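Local coordinates for protein putative Nudix hydrolase DR_0079 (Deinococcus radiodurans, PDB 2O5F) that hydrolyses nucleoside di- and triphosphates to monophosphates with magnesium as cofactor, with a marked preference for CDP and CTP, at residues 36-41 against 64-69; 110-115 against 159-164. All coordinates share one frame; numbering follows the deposited sequence.

Contact 1: 36-41 against 64-69; sequences VVNAFL and LDVSVG
Val-37 O meets Gly-69 CA at 3.2 Å in a CA-H...O contact, where strand 35-42 runs antiparallel to the start of strand 68-71. Next along, Asn-38 forms a non-hydrogen-bonded pair with Gly-69, and its OD1 lies 3.3 Å from Val-66 CG2, the amide and the valine crossing at about a right angle. Ala-39 is the hydrogen-bonded partner of Val-68: its N donates to Val-68 O (2.8 Å), and Val-68 N donates back to Ala-39 O at 3.2 Å. Both Ser-67 and Val-68 face Ala-39, a classic beta bulge that opens the strand leading into the Nudix box. The Phe-40 ring reaches back despite a CB that points away, with CZ 3.9 Å from Val-66 CG1. At Leu-41 the backbone N donates almost straight (159°) to Ser-67 OG, 2.9 Å off; chi1 of -53° sets that oxygen anti to the serine's own carbonyl carbon. The same hydroxyl is hydrogen-bonded to Trp-49 O, linking a third strand. An alanine at Ser-67 would probably leave Leu-41 N and Trp-49 O each without this buried partner. Beyond the bulge, Gly-69 N donates to Glu-89, an inferred magnesium ligand, and Val-68 packs on the same side chain; the backbone pairing thus probably helps to position a metal-binding carboxylate.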
ATOM      1  N   VAL A  36      -6.673  -1.905  -4.916  1.00 18.80           N
ATOM      2  CA  VAL A  36      -6.090  -1.409  -3.675  1.00 18.21           C
ATOM      3  C   VAL A  36      -5.030  -0.370  -4.032  1.00 17.97           C
ATOM      4  O   VAL A  36      -4.636  -0.248  -5.192  1.00 20.81           O
ATOM      5  CB  VAL A  36      -5.405  -2.539  -2.855  1.00 18.41           C
ATOM      6  CG1 VAL A  36      -6.433  -3.602  -2.473  1.00 18.34           C
ATOM      7  CG2 VAL A  36      -4.262  -3.159  -3.658  1.00 20.79           C
ATOM      8  N   VAL A  37      -4.588   0.387  -3.040  1.00 19.40           N
ATOM      9  CA  VAL A  37      -3.536   1.372  -3.254  1.00 20.22           C
ATOM     10  C   VAL A  37      -2.454   1.050  -2.232  1.00 19.07           C
ATOM     11  O   VAL A  37      -2.740   0.546  -1.143  1.00 18.21           O
ATOM     12  CB  VAL A  37      -4.029   2.835  -3.043  1.00 20.50           C
ATOM     13  CG1 VAL A  37      -4.786   3.324  -4.273  1.00 23.73           C
ATOM     14  CG2 VAL A  37      -4.927   2.916  -1.812  1.00 24.33           C
ATOM     15  N   ASN A  38      -1.211   1.323  -2.602  1.00 18.09           N
ATOM     16  CA  ASN A  38      -0.079   1.080  -1.729  1.00 18.92           C
ATOM     17  C   ASN A  38       0.876   2.238  -1.960  1.00 19.36           C
ATOM     18  O   ASN A  38       0.963   2.763  -3.072  1.00 22.20           O
ATOM     19  CB  ASN A  38       0.606  -0.246  -2.075  1.00 19.88           C
ATOM     20  CG  ASN A  38      -0.153  -1.457  -1.545  1.00 18.33           C
ATOM     21  OD1 ASN A  38      -0.367  -1.587  -0.346  1.00 19.55           O
ATOM     22  ND2 ASN A  38      -0.560  -2.344  -2.442  1.00 20.09           N
ATOM     23  N   ALA A  39       1.565   2.660  -0.911  1.00 18.88           N
ATOM     24  CA  ALA A  39       2.514   3.754  -1.055  1.00 18.41           C
ATOM     25  C   ALA A  39       3.665   3.582  -0.093  1.00 19.05           C
ATOM     26  O   ALA A  39       3.536   2.948   0.953  1.00 19.24           O
ATOM     27  CB  ALA A  39       1.829   5.096  -0.815  1.00 15.73           C
ATOM     28  N   PHE A  40       4.800   4.145  -0.487  1.00 18.31           N
ATOM     29  CA  PHE A  40       6.005   4.109   0.302  1.00 18.16           C
ATOM     30  C   PHE A  40       6.413   5.544   0.574  1.00 19.34           C
ATOM     31  O   PHE A  40       6.363   6.390  -0.318  1.00 20.27           O
ATOM     32  CB  PHE A  40       7.130   3.410  -0.461  1.00 20.99           C
ATOM     33  CG  PHE A  40       6.970   1.925  -0.553  1.00 21.35           C
ATOM     34  CD1 PHE A  40       7.124   1.129   0.573  1.00 21.20           C
ATOM     35  CD2 PHE A  40       6.673   1.317  -1.769  1.00 23.03           C
ATOM     36  CE1 PHE A  40       6.986  -0.263   0.494  1.00 22.52           C
ATOM     37  CE2 PHE A  40       6.530  -0.075  -1.859  1.00 25.09           C
ATOM     38  CZ  PHE A  40       6.689  -0.862  -0.720  1.00 23.93           C
ATOM     39  N   LEU A  41       6.788   5.809   1.814  1.00 18.98           N
ATOM     40  CA  LEU A  41       7.262   7.123   2.216  1.00 19.21           C
ATOM     41  C   LEU A  41       8.784   6.975   2.195  1.00 19.90           C
ATOM     42  O   LEU A  41       9.337   6.174   2.948  1.00 17.82           O
ATOM     43  CB  LEU A  41       6.785   7.434   3.635  1.00 18.57           C
ATOM     44  CG  LEU A  41       7.272   8.745   4.262  1.00 21.80           C
ATOM     45  CD1 LEU A  41       6.648   9.924   3.523  1.00 20.88           C
ATOM     46  CD2 LEU A  41       6.881   8.785   5.735  1.00 21.98           C
ATOM     47  N   LEU A  64       5.361  -6.337   9.274  1.00 20.96           N
ATOM     48  CA  LEU A  64       5.879  -5.232   8.466  1.00 19.08           C
ATOM     49  C   LEU A  64       4.898  -5.005   7.318  1.00 20.02           C
ATOM     50  O   LEU A  64       4.312  -5.955   6.806  1.00 19.53           O
ATOM     51  CB  LEU A  64       7.244  -5.606   7.892  1.00 18.28           C
ATOM     52  CG  LEU A  64       8.348  -5.870   8.916  1.00 20.56           C
ATOM     53  CD1 LEU A  64       9.491  -6.642   8.273  1.00 19.93           C
ATOM     54  CD2 LEU A  64       8.822  -4.543   9.484  1.00 20.57           C
ATOM     55  N   ASP A  65       4.739  -3.756   6.891  1.00 18.83           N
ATOM     56  CA  ASP A  65       3.812  -3.463   5.804  1.00 19.56           C
ATOM     57  C   ASP A  65       4.249  -2.227   5.026  1.00 18.90           C
ATOM     58  O   ASP A  65       5.253  -1.603   5.363  1.00 19.41           O
ATOM     59  CB  ASP A  65       2.415  -3.241   6.390  1.00 21.81           C
ATOM     60  CG  ASP A  65       1.316  -3.266   5.338  1.00 23.46           C
ATOM     61  OD1 ASP A  65       1.578  -3.689   4.192  1.00 25.30           O
ATOM     62  OD2 ASP A  65       0.182  -2.871   5.676  1.00 29.34           O
ATOM     63  N   VAL A  66       3.504  -1.884   3.978  1.00 17.37           N
ATOM     64  CA  VAL A  66       3.816  -0.686   3.203  1.00 18.22           C
ATOM     65  C   VAL A  66       3.512   0.499   4.119  1.00 17.56           C
ATOM     66  O   VAL A  66       2.772   0.367   5.103  1.00 16.71           O
ATOM     67  CB  VAL A  66       2.920  -0.554   1.929  1.00 19.06           C
ATOM     68  CG1 VAL A  66       3.279  -1.624   0.910  1.00 20.30           C
ATOM     69  CG2 VAL A  66       1.444  -0.672   2.319  1.00 19.98           C
ATOM     70  N   SER A  67       4.069   1.661   3.790  1.00 16.82           N
ATOM     71  CA  SER A  67       3.845   2.870   4.582  1.00 17.64           C
ATOM     72  C   SER A  67       2.358   3.214   4.679  1.00 17.57           C
ATOM     73  O   SER A  67       1.855   3.544   5.756  1.00 16.44           O
ATOM     74  CB  SER A  67       4.582   4.055   3.953  1.00 19.09           C
ATOM     75  OG  SER A  67       5.965   3.753   3.749  1.00 21.12           O
ATOM     76  N   VAL A  68       1.674   3.145   3.539  1.00 20.46           N
ATOM     77  CA  VAL A  68       0.241   3.457   3.452  1.00 22.06           C
ATOM     78  C   VAL A  68      -0.402   2.451   2.503  1.00 21.62           C
ATOM     79  O   VAL A  68       0.086   2.244   1.398  1.00 19.56           O
ATOM     80  CB  VAL A  68      -0.015   4.853   2.831  1.00 24.12           C
ATOM     81  CG1 VAL A  68      -1.464   5.251   3.049  1.00 27.09           C
ATOM     82  CG2 VAL A  68       0.934   5.875   3.410  1.00 26.00           C
ATOM     83  N   GLY A  69      -1.502   1.835   2.918  1.00 21.19           N
ATOM     84  CA  GLY A  69      -2.144   0.882   2.032  1.00 21.88           C
ATOM     85  C   GLY A  69      -3.570   0.545   2.405  1.00 23.54           C
ATOM     86  O   GLY A  69      -3.915   0.502   3.583  1.00 23.80           O
TER

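Contact 2: 110-115 against 159-164; sequences TTLSSF and LAELVR
With CG anti to its backbone N (chi1 176°) and CD continuing the extended chain (chi2 165°), Glu-161 reaches from helix 159-166 to Thr-111, whose OG1 sits between its own backbone N and carbonyl carbon (chi1 39°). The two side chains cross at about a right angle, and the carboxylate takes two bonds from the one threonine. Thr-111 N donates to the syn lone pair of Glu-161 OE2 at 3.0 Å, while Thr-111 OG1 donates to Glu-161 OE1; the 2.5 Å separation is very short, and its exact length is doubtful. Arg-165, one helical turn on, forms a salt bridge with OE2 and would probably favour the ionised carboxylate. The receiving loop, which joins strands 98-105 and 115-122, is itself shaped by an ST turn: Thr-110 OG1 accepts from Leu-112 N at 3.1 Å and also bonds to Ser-106 O. Beneath the polar grip, Leu-112 lies against the aliphatic part of the glutamate, its CD2 3.7 Å from Glu-161 CG. The other branch, Leu-112 CD1, meets Leu-162 CD2 at 3.8 Å. Phe-105 of strand 98-105 touches both leucines, extending this apolar layer to the sheet, and Ser-113 OG is hydrogen-bonded to Asp-158 just ahead of the helix.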
ATOM      1  N   THR A 110       1.517 -10.481 -12.263  1.00 23.61           N
ATOM      2  CA  THR A 110       2.482 -10.527 -11.170  1.00 23.53           C
ATOM      3  C   THR A 110       1.913 -11.450 -10.104  1.00 22.84           C
ATOM      4  O   THR A 110       0.879 -12.087 -10.314  1.00 24.41           O
ATOM      5  CB  THR A 110       2.639  -9.146 -10.509  1.00 24.35           C
ATOM      6  OG1 THR A 110       1.384  -8.748  -9.933  1.00 22.37           O
ATOM      7  CG2 THR A 110       3.082  -8.100 -11.524  1.00 24.42           C
ATOM      8  N   THR A 111       2.580 -11.535  -8.959  1.00 22.59           N
ATOM      9  CA  THR A 111       2.039 -12.354  -7.882  1.00 22.69           C
ATOM     10  C   THR A 111       1.449 -11.450  -6.804  1.00 21.29           C
ATOM     11  O   THR A 111       1.314 -11.853  -5.647  1.00 20.59           O
ATOM     12  CB  THR A 111       3.091 -13.316  -7.250  1.00 24.97           C
ATOM     13  OG1 THR A 111       4.367 -12.669  -7.148  1.00 26.76           O
ATOM     14  CG2 THR A 111       3.211 -14.578  -8.081  1.00 25.22           C
ATOM     15  N   LEU A 112       1.098 -10.225  -7.194  1.00 19.06           N
ATOM     16  CA  LEU A 112       0.486  -9.281  -6.268  1.00 18.15           C
ATOM     17  C   LEU A 112      -0.995  -9.649  -6.163  1.00 20.26           C
ATOM     18  O   LEU A 112      -1.591 -10.163  -7.117  1.00 20.34           O
ATOM     19  CB  LEU A 112       0.666  -7.838  -6.750  1.00 18.15           C
ATOM     20  CG  LEU A 112       2.125  -7.351  -6.745  1.00 19.49           C
ATOM     21  CD1 LEU A 112       2.222  -6.019  -7.480  1.00 18.64           C
ATOM     22  CD2 LEU A 112       2.629  -7.203  -5.300  1.00 19.68           C
ATOM     23  N   SER A 113      -1.575  -9.382  -5.000  1.00 19.31           N
ATOM     24  CA  SER A 113      -2.968  -9.728  -4.686  1.00 21.00           C
ATOM     25  C   SER A 113      -4.133  -9.074  -5.445  1.00 21.50           C
ATOM     26  O   SER A 113      -5.133  -9.738  -5.728  1.00 22.94           O
ATOM     27  CB  SER A 113      -3.197  -9.516  -3.193  1.00 22.61           C
ATOM     28  OG  SER A 113      -2.929  -8.173  -2.846  1.00 25.87           O
ATOM     29  N   SER A 114      -4.013  -7.784  -5.749  1.00 22.23           N
ATOM     30  CA  SER A 114      -5.070  -7.038  -6.425  1.00 19.40           C
ATOM     31  C   SER A 114      -4.516  -6.059  -7.442  1.00 20.44           C
ATOM     32  O   SER A 114      -3.308  -5.882  -7.563  1.00 22.28           O
ATOM     33  CB  SER A 114      -5.867  -6.209  -5.409  1.00 21.39           C
ATOM     34  OG  SER A 114      -6.287  -6.969  -4.305  1.00 20.74           O
ATOM     35  N   PHE A 115      -5.426  -5.414  -8.167  1.00 19.25           N
ATOM     36  CA  PHE A 115      -5.043  -4.388  -9.113  1.00 18.08           C
ATOM     37  C   PHE A 115      -4.606  -3.252  -8.211  1.00 20.35           C
ATOM     38  O   PHE A 115      -5.181  -3.044  -7.139  1.00 21.69           O
ATOM     39  CB  PHE A 115      -6.244  -3.988  -9.965  1.00 19.51           C
ATOM     40  CG  PHE A 115      -6.440  -4.876 -11.153  1.00 17.91           C
ATOM     41  CD1 PHE A 115      -5.682  -4.684 -12.303  1.00 19.29           C
ATOM     42  CD2 PHE A 115      -7.345  -5.929 -11.113  1.00 18.66           C
ATOM     43  CE1 PHE A 115      -5.822  -5.529 -13.399  1.00 19.99           C
ATOM     44  CE2 PHE A 115      -7.491  -6.780 -12.207  1.00 21.17           C
ATOM     45  CZ  PHE A 115      -6.723  -6.574 -13.355  1.00 19.46           C
ATOM     46  N   LEU A 159       4.431  -7.117   0.335  1.00 22.34           N
ATOM     47  CA  LEU A 159       5.465  -6.138   0.640  1.00 21.36           C
ATOM     48  C   LEU A 159       6.781  -6.402  -0.083  1.00 20.55           C
ATOM     49  O   LEU A 159       7.292  -5.522  -0.761  1.00 20.58           O
ATOM     50  CB  LEU A 159       5.698  -6.072   2.151  1.00 19.65           C
ATOM     51  CG  LEU A 159       6.760  -5.078   2.625  1.00 19.22           C
ATOM     52  CD1 LEU A 159       6.448  -3.673   2.103  1.00 17.64           C
ATOM     53  CD2 LEU A 159       6.805  -5.087   4.146  1.00 16.84           C
ATOM     54  N   ALA A 160       7.320  -7.611   0.054  1.00 22.24           N
ATOM     55  CA  ALA A 160       8.582  -7.948  -0.589  1.00 22.46           C
ATOM     56  C   ALA A 160       8.540  -7.726  -2.102  1.00 22.87           C
ATOM     57  O   ALA A 160       9.435  -7.084  -2.660  1.00 22.73           O
ATOM     58  CB  ALA A 160       8.971  -9.392  -0.282  1.00 22.17           C
ATOM     59  N   GLU A 161       7.507  -8.247  -2.762  1.00 21.69           N
ATOM     60  CA  GLU A 161       7.378  -8.100  -4.213  1.00 21.74           C
ATOM     61  C   GLU A 161       7.256  -6.630  -4.634  1.00 20.42           C
ATOM     62  O   GLU A 161       7.831  -6.224  -5.647  1.00 20.01           O
ATOM     63  CB  GLU A 161       6.177  -8.913  -4.734  1.00 21.83           C
ATOM     64  CG  GLU A 161       5.897  -8.739  -6.238  1.00 22.95           C
ATOM     65  CD  GLU A 161       4.947  -9.799  -6.815  1.00 21.54           C
ATOM     66  OE1 GLU A 161       4.235 -10.468  -6.043  1.00 21.45           O
ATOM     67  OE2 GLU A 161       4.902  -9.955  -8.051  1.00 25.30           O
ATOM     68  N   LEU A 162       6.516  -5.832  -3.865  1.00 19.25           N
ATOM     69  CA  LEU A 162       6.373  -4.413  -4.200  1.00 18.83           C
ATOM     70  C   LEU A 162       7.711  -3.687  -4.114  1.00 20.41           C
ATOM     71  O   LEU A 162       8.030  -2.834  -4.958  1.00 20.55           O
ATOM     72  CB  LEU A 162       5.373  -3.726  -3.268  1.00 20.57           C
ATOM     73  CG  LEU A 162       3.897  -3.999  -3.563  1.00 19.26           C
ATOM     74  CD1 LEU A 162       3.032  -3.276  -2.532  1.00 23.59           C
ATOM     75  CD2 LEU A 162       3.558  -3.498  -4.981  1.00 23.63           C
ATOM     76  N   VAL A 163       8.493  -4.018  -3.091  1.00 18.64           N
ATOM     77  CA  VAL A 163       9.798  -3.389  -2.914  1.00 21.64           C
ATOM     78  C   VAL A 163      10.732  -3.771  -4.057  1.00 21.99           C
ATOM     79  O   VAL A 163      11.427  -2.918  -4.616  1.00 21.31           O
ATOM     80  CB  VAL A 163      10.442  -3.796  -1.572  1.00 20.82           C
ATOM     81  CG1 VAL A 163      11.896  -3.321  -1.513  1.00 19.69           C
ATOM     82  CG2 VAL A 163       9.652  -3.196  -0.426  1.00 21.68           C
ATOM     83  N   ARG A 164      10.746  -5.053  -4.409  1.00 21.45           N
ATOM     84  CA  ARG A 164      11.599  -5.514  -5.495  1.00 22.66           C
ATOM     85  C   ARG A 164      11.170  -4.952  -6.851  1.00 23.38           C
ATOM     86  O   ARG A 164      12.011  -4.530  -7.646  1.00 25.91           O
ATOM     87  CB  ARG A 164      11.625  -7.046  -5.554  1.00 23.80           C
ATOM     88  CG  ARG A 164      12.410  -7.691  -4.423  1.00 28.95           C
ATOM     89  CD  ARG A 164      12.724  -9.147  -4.719  1.00 32.14           C
ATOM     90  NE  ARG A 164      13.805  -9.637  -3.866  1.00 34.19           N
ATOM     91  CZ  ARG A 164      13.629 -10.177  -2.666  1.00 36.26           C
ATOM     92  NH1 ARG A 164      12.409 -10.312  -2.166  1.00 38.21           N
ATOM     93  NH2 ARG A 164      14.679 -10.568  -1.957  1.00 35.52           N
TER

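Overall arrangement
The two contacts follow one another along the chain, contact 1 closing before contact 2 opens, and their centres lie about 11 Å apart within the single Nudix domain. The mixed four-stranded sheet connects them: strand 35-42 of contact 1 runs parallel to strand 115-122, which the loop of contact 2 leads into. They meet directly where Val-36 N and Phe-115 O probably hydrogen-bond, and where Leu-159 and Leu-162 pack against the backbone of 64-65 and against Asn-38. Helix 78-90, with the inferred magnesium ligands, covers the face bearing Ala-39 and Val-68, whereas helix 159-166 packs on Asn-38 and Phe-40, completing an alpha-beta-alpha sandwich as in other Nudix hydrolases.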